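Local structure of heme utilization carrier protein (6U9J) at residues K8-E16 and L106-M114; N23-R31 and L120-A128. The protein probably binds heme in the cytosol and carries it, in a pathway linked to anaerobic heme degradation. All coordinates share one frame; numbering follows the deposited sequence.

Both contacts lay the N-terminal helical part of the chain on the same antiparallel sheet, whose strands 103-111 and 114-122 are neighbours. Contact 1 (8-16 with 106-114) is the partly buried one, at the hairpin end of the two strands, and it is largely polar: an arginine, a glutamate and backbone carbonyls. Contact 2 (23-31 with 120-128), with its centre about 15 Å from that of contact 1, is buried and chiefly apolar, with a single hydrogen bond across it. They join where I107 packs on V30 and L120, and L15 on L26, so the apolar packing of contact 2 runs on through L15, which covers one face of the contact 1 guanidinium.

Contact 1: K8-E16 and L106-M114; sequences KTEPDGTLE and LIERKFMGM
R109 reaches from strand 103-111 into the bend of the loop 10-14, and its guanidinium is held there on several sides. R109 NE and NH1 both donate to one oxygen, E10 OE1, each at 3.0 Å, a side-on salt bridge in which the carboxylate and guanidinium planes stand 47° apart. On the next edge NH1 and NH2 grip the carbonyl of G13 end-on; the R109 NH1 to G13 O bond, 3.0 Å, runs nearly along the C=O axis. L15 CD2 sits over the centre of one guanidinium face, 3.6 Å from R109 CZ, and L15 CG lies beside NH2, so the plane is fixed both at its edges and from one side. The R109 chain leaves its strand with CG between the backbone N and carbonyl carbon (chi1 61°); its extended part carries the group to the loop, and the bend at chi3 (-64°) sets the turn of its end. E10 OE2 takes the backbone N of K110 at 2.9 Å, from above the carboxylate plane. E10 OE1 also lies 3.1 Å from K110 O, an unfavourable approach of two acceptors that the arginine offsets.

Toward solvent the packing thins. The strand ends in a type I' turn, F111 to M114, that closes the hairpin with strand 114-122. The edge of the F111 ring meets the G13 backbone, F111 CE1 to G13 C 3.6 Å, and CZ approaches the T14 methyl, while M112 CG covers a ring face. A water bridges P11 O, 2.7 Å away, to M112 N, and the amine of K110 leads off to D115. Three N-H groups on the E10 carboxylate would probably favour its ionised form, and the buttressed guanidinium ties the loop before helix 15-22 to a strand end.

Contact 2: N23-R31 and L120-A128; sequences NTTLLEVVR and LFFNKEGSA
L27 lies against F122, its side chain running from the start of helix 26-31 over one face of the ring. L27 CB is 3.8 Å from F122 CE2 and also near G126 O. CG stands anti to the backbone N (chi1 179°), and chi2 (56°) sends L27 CD1 from it over the centre of the F122 ring, 3.9 Å from the centroid and 10° off the normal: a CH-pi contact. L27 also packs on H103 of strand 103-111 and V38 of strand 36-40. L26 CG and V30 CG2 meet the same ring at its edge, V30 CG2 4.0 Å from F122 CZ, and L26 CD2 goes on to L120 CD2 and A128 CB.

In the fold, this sets the first turn of the helix against the hairpin joining strands 114-122 and 128-133, whose residues 123-126 form a type I turn. L27 N donates to G126 O at 3.0 Å, in the carbonyl plane; T25 is the N-cap, its OG1 accepting from E28 N, so two amides of the opening turn are satisfied in different ways. At G126 (phi 81°) the backbone runs close against T25 and L27, G126 O lying 3.8 Å from T25 CB. Inside the hairpin, N123 OD1 takes S127 N from above its carbonyl plane, while N123 ND2 donates to S127 OG at 3.2 Å.

Contact 1: K8-E16 and L106-M114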
loop_
_atom_site.group_PDB
_atom_site.type_symbol
_atom_site.label_atom_id
_atom_site.label_comp_id
_atom_site.label_asym_id
_atom_site.label_seq_id
_atom_site.Cartn_x
_atom_site.Cartn_y
_atom_site.Cartn_z
ATOM N N LYS A 8 -8.120 17.701 -23.759
ATOM C CA LYS A 8 -8.933 17.189 -24.859
ATOM C C LYS A 8 -8.131 16.378 -25.875
ATOM O O LYS A 8 -8.721 15.915 -26.856
ATOM C CB LYS A 8 -9.643 18.340 -25.579
ATOM C CG LYS A 8 -10.482 19.218 -24.669
ATOM C CD LYS A 8 -11.474 20.084 -25.429
ATOM C CE LYS A 8 -12.893 19.563 -25.280
ATOM N NZ LYS A 8 -13.873 20.392 -26.035
ATOM N N THR A 9 -6.822 16.167 -25.665
ATOM C CA THR A 9 -5.996 15.500 -26.667
ATOM C C THR A 9 -5.060 14.449 -26.061
ATOM O O THR A 9 -4.057 14.076 -26.684
ATOM C CB THR A 9 -5.214 16.539 -27.485
ATOM O OG1 THR A 9 -4.794 15.960 -28.728
ATOM C CG2 THR A 9 -4.014 17.101 -26.709
ATOM N N GLU A 10 -5.386 13.947 -24.863
ATOM C CA GLU A 10 -4.755 12.795 -24.215
ATOM C C GLU A 10 -3.281 13.027 -23.890
ATOM O O GLU A 10 -2.426 12.971 -24.781
ATOM C CB GLU A 10 -4.899 11.538 -25.082
ATOM C CG GLU A 10 -4.561 10.210 -24.373
ATOM C CD GLU A 10 -5.507 9.860 -23.221
ATOM O OE1 GLU A 10 -5.187 10.190 -22.055
ATOM O OE2 GLU A 10 -6.566 9.241 -23.484
ATOM N N PRO A 11 -2.943 13.251 -22.621
ATOM C CA PRO A 11 -1.532 13.427 -22.249
ATOM C C PRO A 11 -0.744 12.141 -22.447
ATOM O O PRO A 11 -1.287 11.035 -22.431
ATOM C CB PRO A 11 -1.592 13.823 -20.766
ATOM C CG PRO A 11 -3.038 14.087 -20.461
ATOM C CD PRO A 11 -3.847 13.338 -21.464
ATOM N N ASP A 12 0.569 12.303 -22.620
ATOM C CA ASP A 12 1.444 11.195 -22.986
ATOM C C ASP A 12 1.872 10.335 -21.802
ATOM O O ASP A 12 2.636 9.383 -22.002
ATOM C CB ASP A 12 2.695 11.726 -23.697
ATOM C CG ASP A 12 2.374 12.788 -24.731
ATOM O OD1 ASP A 12 1.421 12.590 -25.515
ATOM O OD2 ASP A 12 3.074 13.824 -24.759
ATOM N N GLY A 13 1.409 10.631 -20.590
ATOM C CA GLY A 13 1.834 9.902 -19.401
ATOM C C GLY A 13 0.774 9.896 -18.333
ATOM O O GLY A 13 -0.429 9.859 -18.639
ATOM N N THR A 14 1.202 9.932 -17.075
ATOM C CA THR A 14 0.277 9.846 -15.954
ATOM C C THR A 14 -0.443 11.175 -15.730
ATOM O O THR A 14 -0.013 12.235 -16.186
ATOM C CB THR A 14 1.012 9.440 -14.680
ATOM O OG1 THR A 14 1.931 10.480 -14.316
ATOM C CG2 THR A 14 1.766 8.127 -14.882
ATOM N N LEU A 15 -1.559 11.105 -14.999
ATOM C CA LEU A 15 -2.334 12.304 -14.699
ATOM C C LEU A 15 -1.725 13.137 -13.575
ATOM O O LEU A 15 -1.998 14.339 -13.493
ATOM C CB LEU A 15 -3.773 11.926 -14.336
ATOM C CG LEU A 15 -4.603 11.241 -15.424
ATOM C CD1 LEU A 15 -5.999 10.955 -14.909
ATOM C CD2 LEU A 15 -4.648 12.099 -16.683
ATOM N N GLU A 16 -0.913 12.532 -12.709
ATOM C CA GLU A 16 -0.232 13.313 -11.680
ATOM C C GLU A 16 0.791 14.256 -12.296
ATOM O O GLU A 16 0.960 15.389 -11.828
ATOM C CB GLU A 16 0.438 12.383 -10.668
ATOM C CG GLU A 16 -0.536 11.661 -9.748
ATOM C CD GLU A 16 -1.069 10.369 -10.355
ATOM O OE1 GLU A 16 -1.742 9.605 -9.630
ATOM O OE2 GLU A 16 -0.811 10.108 -11.552
ATOM N N LEU A 106 -14.636 7.686 -11.619
ATOM C CA LEU A 106 -14.458 6.617 -12.590
ATOM C C LEU A 106 -13.883 7.245 -13.847
ATOM O O LEU A 106 -14.426 8.235 -14.345
ATOM C CB LEU A 106 -15.779 5.909 -12.902
ATOM C CG LEU A 106 -16.166 4.770 -11.942
ATOM C CD1 LEU A 106 -16.415 5.286 -10.536
ATOM C CD2 LEU A 106 -17.388 4.010 -12.456
ATOM N N ILE A 107 -12.770 6.693 -14.329
ATOM C CA ILE A 107 -12.013 7.271 -15.435
ATOM C C ILE A 107 -11.777 6.236 -16.523
ATOM O O ILE A 107 -11.407 5.096 -16.244
ATOM C CB ILE A 107 -10.657 7.814 -14.938
ATOM C CG1 ILE A 107 -10.882 8.912 -13.899
ATOM C CG2 ILE A 107 -9.814 8.322 -16.135
ATOM C CD1 ILE A 107 -9.660 9.192 -13.041
ATOM N N GLU A 108 -11.942 6.655 -17.778
ATOM C CA GLU A 108 -11.498 5.876 -18.926
ATOM C C GLU A 108 -10.578 6.752 -19.757
ATOM O O GLU A 108 -10.917 7.901 -20.052
ATOM C CB GLU A 108 -12.673 5.393 -19.775
ATOM C CG GLU A 108 -13.589 4.437 -19.029
ATOM C CD GLU A 108 -14.826 4.087 -19.837
ATOM O OE1 GLU A 108 -15.894 4.677 -19.578
ATOM O OE2 GLU A 108 -14.719 3.228 -20.740
ATOM N N ARG A 109 -9.406 6.229 -20.089
ATOM C CA ARG A 109 -8.493 6.973 -20.954
ATOM C C ARG A 109 -7.485 6.010 -21.554
ATOM O O ARG A 109 -7.434 4.828 -21.215
ATOM C CB ARG A 109 -7.781 8.085 -20.175
ATOM C CG ARG A 109 -6.938 7.560 -19.022
ATOM C CD ARG A 109 -6.244 8.691 -18.274
ATOM N NE ARG A 109 -5.296 9.387 -19.144
ATOM C CZ ARG A 109 -3.973 9.396 -18.984
ATOM N NH1 ARG A 109 -3.212 10.060 -19.847
ATOM N NH2 ARG A 109 -3.409 8.761 -17.965
ATOM N N LYS A 110 -6.686 6.521 -22.487
ATOM C CA LYS A 110 -5.540 5.758 -22.945
ATOM C C LYS A 110 -4.296 6.162 -22.166
ATOM O O LYS A 110 -4.063 7.350 -21.916
ATOM C CB LYS A 110 -5.310 5.953 -24.443
ATOM C CG LYS A 110 -6.238 5.097 -25.291
ATOM C CD LYS A 110 -5.826 5.084 -26.737
ATOM C CE LYS A 110 -6.840 4.316 -27.557
ATOM N NZ LYS A 110 -6.580 2.853 -27.537
ATOM N N PHE A 111 -3.530 5.159 -21.739
ATOM C CA PHE A 111 -2.253 5.361 -21.064
ATOM C C PHE A 111 -1.193 4.692 -21.923
ATOM O O PHE A 111 -1.140 3.459 -21.995
ATOM C CB PHE A 111 -2.265 4.783 -19.647
ATOM C CG PHE A 111 -0.961 4.940 -18.930
ATOM C CD1 PHE A 111 -0.419 6.200 -18.723
ATOM C CD2 PHE A 111 -0.272 3.832 -18.467
ATOM C CE1 PHE A 111 0.787 6.351 -18.066
ATOM C CE2 PHE A 111 0.938 3.977 -17.811
ATOM C CZ PHE A 111 1.467 5.237 -17.612
ATOM N N MET A 112 -0.374 5.504 -22.586
ATOM C CA MET A 112 0.630 4.993 -23.518
ATOM C C MET A 112 0.003 4.018 -24.514
ATOM O O MET A 112 0.532 2.935 -24.780
ATOM C CB MET A 112 1.778 4.334 -22.759
ATOM C CG MET A 112 2.254 5.157 -21.571
ATOM S SD MET A 112 3.924 4.724 -21.070
ATOM C CE MET A 112 3.670 3.043 -20.523
ATOM N N GLY A 113 -1.149 4.396 -25.057
ATOM C CA GLY A 113 -1.816 3.615 -26.083
ATOM C C GLY A 113 -2.668 2.476 -25.566
ATOM O O GLY A 113 -3.342 1.814 -26.366
ATOM N N MET A 114 -2.699 2.261 -24.251
ATOM C CA MET A 114 -3.447 1.178 -23.636
ATOM C C MET A 114 -4.781 1.731 -23.135
ATOM O O MET A 114 -4.796 2.702 -22.374
ATOM C CB MET A 114 -2.634 0.601 -22.481
ATOM C CG MET A 114 -2.827 -0.849 -22.177
ATOM S SD MET A 114 -1.328 -1.381 -21.333
ATOM C CE MET A 114 -1.219 -0.129 -20.054
HETATM O O HOH W 1 -0.684 8.381 -22.076
#

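Contact 2: N23-R31 and L120-A128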
loop_
_atom_site.group_PDB
_atom_site.type_symbol
_atom_site.label_atom_id
_atom_site.label_comp_id
_atom_site.label_asym_id
_atom_site.label_seq_id
_atom_site.Cartn_x
_atom_site.Cartn_y
_atom_site.Cartn_z
ATOM N N ASN A 23 0.515 22.610 -11.643
ATOM C CA ASN A 23 0.509 23.121 -10.271
ATOM C C ASN A 23 -0.910 23.175 -9.699
ATOM O O ASN A 23 -1.340 24.175 -9.119
ATOM C CB ASN A 23 1.188 24.492 -10.203
ATOM C CG ASN A 23 2.639 24.452 -10.653
ATOM O OD1 ASN A 23 3.511 23.983 -9.921
ATOM N ND2 ASN A 23 2.906 24.955 -11.856
ATOM N N THR A 24 -1.646 22.080 -9.877
ATOM C CA THR A 24 -2.996 21.951 -9.341
ATOM C C THR A 24 -3.140 20.541 -8.765
ATOM O O THR A 24 -2.160 19.796 -8.643
ATOM C CB THR A 24 -4.039 22.284 -10.420
ATOM O OG1 THR A 24 -5.331 22.439 -9.816
ATOM C CG2 THR A 24 -4.092 21.197 -11.489
ATOM N N THR A 25 -4.365 20.170 -8.396
ATOM C CA THR A 25 -4.628 18.876 -7.783
ATOM C C THR A 25 -5.011 17.834 -8.827
ATOM O O THR A 25 -5.541 18.154 -9.892
ATOM C CB THR A 25 -5.745 18.976 -6.741
ATOM O OG1 THR A 25 -7.008 19.170 -7.398
ATOM C CG2 THR A 25 -5.483 20.150 -5.804
ATOM N N LEU A 26 -4.749 16.567 -8.489
ATOM C CA LEU A 26 -5.175 15.472 -9.356
ATOM C C LEU A 26 -6.684 15.485 -9.569
ATOM O O LEU A 26 -7.163 15.177 -10.667
ATOM C CB LEU A 26 -4.725 14.133 -8.780
ATOM C CG LEU A 26 -5.111 12.873 -9.547
ATOM C CD1 LEU A 26 -4.428 12.852 -10.917
ATOM C CD2 LEU A 26 -4.729 11.637 -8.741
ATOM N N LEU A 27 -7.456 15.828 -8.534
ATOM C CA LEU A 27 -8.906 15.886 -8.716
ATOM C C LEU A 27 -9.297 16.905 -9.783
ATOM O O LEU A 27 -10.155 16.628 -10.628
ATOM C CB LEU A 27 -9.606 16.207 -7.393
ATOM C CG LEU A 27 -11.133 16.319 -7.489
ATOM C CD1 LEU A 27 -11.751 15.044 -8.067
ATOM C CD2 LEU A 27 -11.721 16.626 -6.124
ATOM N N GLU A 28 -8.694 18.094 -9.754
ATOM C CA GLU A 28 -9.048 19.090 -10.759
ATOM C C GLU A 28 -8.686 18.619 -12.164
ATOM O O GLU A 28 -9.433 18.871 -13.112
ATOM C CB GLU A 28 -8.381 20.430 -10.449
ATOM C CG GLU A 28 -9.015 21.592 -11.206
ATOM C CD GLU A 28 -10.447 21.858 -10.763
ATOM O OE1 GLU A 28 -11.279 22.231 -11.622
ATOM O OE2 GLU A 28 -10.743 21.687 -9.560
ATOM N N VAL A 29 -7.563 17.912 -12.314
ATOM C CA VAL A 29 -7.229 17.324 -13.612
ATOM C C VAL A 29 -8.290 16.309 -14.023
ATOM O O VAL A 29 -8.779 16.314 -15.157
ATOM C CB VAL A 29 -5.836 16.679 -13.567
ATOM C CG1 VAL A 29 -5.565 15.877 -14.852
ATOM C CG2 VAL A 29 -4.773 17.738 -13.341
ATOM N N VAL A 30 -8.665 15.424 -13.097
ATOM C CA VAL A 30 -9.617 14.374 -13.439
ATOM C C VAL A 30 -10.957 14.969 -13.857
ATOM O O VAL A 30 -11.619 14.455 -14.766
ATOM C CB VAL A 30 -9.758 13.393 -12.259
ATOM C CG1 VAL A 30 -11.007 12.552 -12.416
ATOM C CG2 VAL A 30 -8.517 12.500 -12.196
ATOM N N ARG A 31 -11.386 16.045 -13.191
ATOM C CA ARG A 31 -12.651 16.685 -13.541
ATOM C C ARG A 31 -12.657 17.177 -14.977
ATOM O O ARG A 31 -13.711 17.198 -15.621
ATOM C CB ARG A 31 -12.920 17.865 -12.613
ATOM C CG ARG A 31 -13.287 17.492 -11.203
ATOM C CD ARG A 31 -13.736 18.739 -10.464
ATOM N NE ARG A 31 -13.983 18.486 -9.053
ATOM C CZ ARG A 31 -15.121 18.000 -8.568
ATOM N NH1 ARG A 31 -15.249 17.814 -7.264
ATOM N NH2 ARG A 31 -16.124 17.700 -9.385
ATOM N N LEU A 120 -10.666 6.080 -8.817
ATOM C CA LEU A 120 -9.764 6.834 -7.957
ATOM C C LEU A 120 -10.538 7.307 -6.741
ATOM O O LEU A 120 -11.626 7.877 -6.876
ATOM C CB LEU A 120 -9.161 8.040 -8.679
ATOM C CG LEU A 120 -7.817 7.824 -9.365
ATOM C CD1 LEU A 120 -7.888 6.621 -10.287
ATOM C CD2 LEU A 120 -7.440 9.073 -10.141
ATOM N N PHE A 121 -9.966 7.083 -5.564
ATOM C CA PHE A 121 -10.521 7.577 -4.311
ATOM C C PHE A 121 -9.671 8.753 -3.867
ATOM O O PHE A 121 -8.449 8.620 -3.751
ATOM C CB PHE A 121 -10.520 6.486 -3.234
ATOM C CG PHE A 121 -11.331 5.265 -3.590
ATOM C CD1 PHE A 121 -10.808 4.283 -4.430
ATOM C CD2 PHE A 121 -12.609 5.085 -3.077
ATOM C CE1 PHE A 121 -11.542 3.160 -4.760
ATOM C CE2 PHE A 121 -13.347 3.970 -3.389
ATOM C CZ PHE A 121 -12.823 2.997 -4.238
ATOM N N PHE A 122 -10.304 9.898 -3.629
ATOM C CA PHE A 122 -9.597 11.135 -3.308
ATOM C C PHE A 122 -9.752 11.530 -1.845
ATOM O O PHE A 122 -10.829 11.378 -1.255
ATOM C CB PHE A 122 -10.116 12.298 -4.155
ATOM C CG PHE A 122 -9.824 12.165 -5.606
ATOM C CD1 PHE A 122 -10.713 11.512 -6.440
ATOM C CD2 PHE A 122 -8.661 12.684 -6.127
ATOM C CE1 PHE A 122 -10.448 11.386 -7.797
ATOM C CE2 PHE A 122 -8.381 12.564 -7.480
ATOM C CZ PHE A 122 -9.282 11.910 -8.312
ATOM N N ASN A 123 -8.687 12.108 -1.287
ATOM C CA ASN A 123 -8.760 12.716 0.035
ATOM C C ASN A 123 -9.171 14.183 -0.100
ATOM O O ASN A 123 -9.415 14.690 -1.198
ATOM C CB ASN A 123 -7.433 12.551 0.786
ATOM C CG ASN A 123 -6.259 13.217 0.084
ATOM O OD1 ASN A 123 -6.402 14.235 -0.589
ATOM N ND2 ASN A 123 -5.077 12.636 0.250
ATOM N N LYS A 124 -9.250 14.882 1.030
ATOM C CA LYS A 124 -9.726 16.258 1.006
ATOM C C LYS A 124 -8.743 17.228 0.367
ATOM O O LYS A 124 -9.136 18.357 0.057
ATOM C CB LYS A 124 -10.052 16.722 2.425
ATOM C CG LYS A 124 -8.835 16.937 3.306
ATOM C CD LYS A 124 -9.244 17.020 4.775
ATOM C CE LYS A 124 -8.181 17.706 5.616
ATOM N NZ LYS A 124 -6.890 16.965 5.618
ATOM N N GLU A 125 -7.484 16.839 0.174
ATOM C CA GLU A 125 -6.535 17.675 -0.547
ATOM C C GLU A 125 -6.625 17.479 -2.053
ATOM O O GLU A 125 -5.876 18.125 -2.792
ATOM C CB GLU A 125 -5.101 17.389 -0.088
ATOM C CG GLU A 125 -4.941 17.222 1.427
ATOM C CD GLU A 125 -4.885 18.546 2.175
ATOM O OE1 GLU A 125 -4.547 18.532 3.379
ATOM O OE2 GLU A 125 -5.171 19.598 1.563
ATOM N N GLY A 126 -7.503 16.592 -2.519
ATOM C CA GLY A 126 -7.632 16.353 -3.943
ATOM C C GLY A 126 -6.603 15.423 -4.538
ATOM O O GLY A 126 -6.459 15.384 -5.765
ATOM N N SER A 127 -5.867 14.681 -3.718
ATOM C CA SER A 127 -4.953 13.669 -4.220
ATOM C C SER A 127 -5.531 12.286 -3.952
ATOM O O SER A 127 -6.514 12.124 -3.224
ATOM C CB SER A 127 -3.556 13.819 -3.598
ATOM O OG SER A 127 -3.617 14.058 -2.207
ATOM N N ALA A 128 -4.906 11.275 -4.551
ATOM C CA ALA A 128 -5.442 9.925 -4.510
ATOM C C ALA A 128 -5.018 9.227 -3.222
ATOM O O ALA A 128 -3.851 9.295 -2.822
ATOM C CB ALA A 128 -4.969 9.134 -5.736
#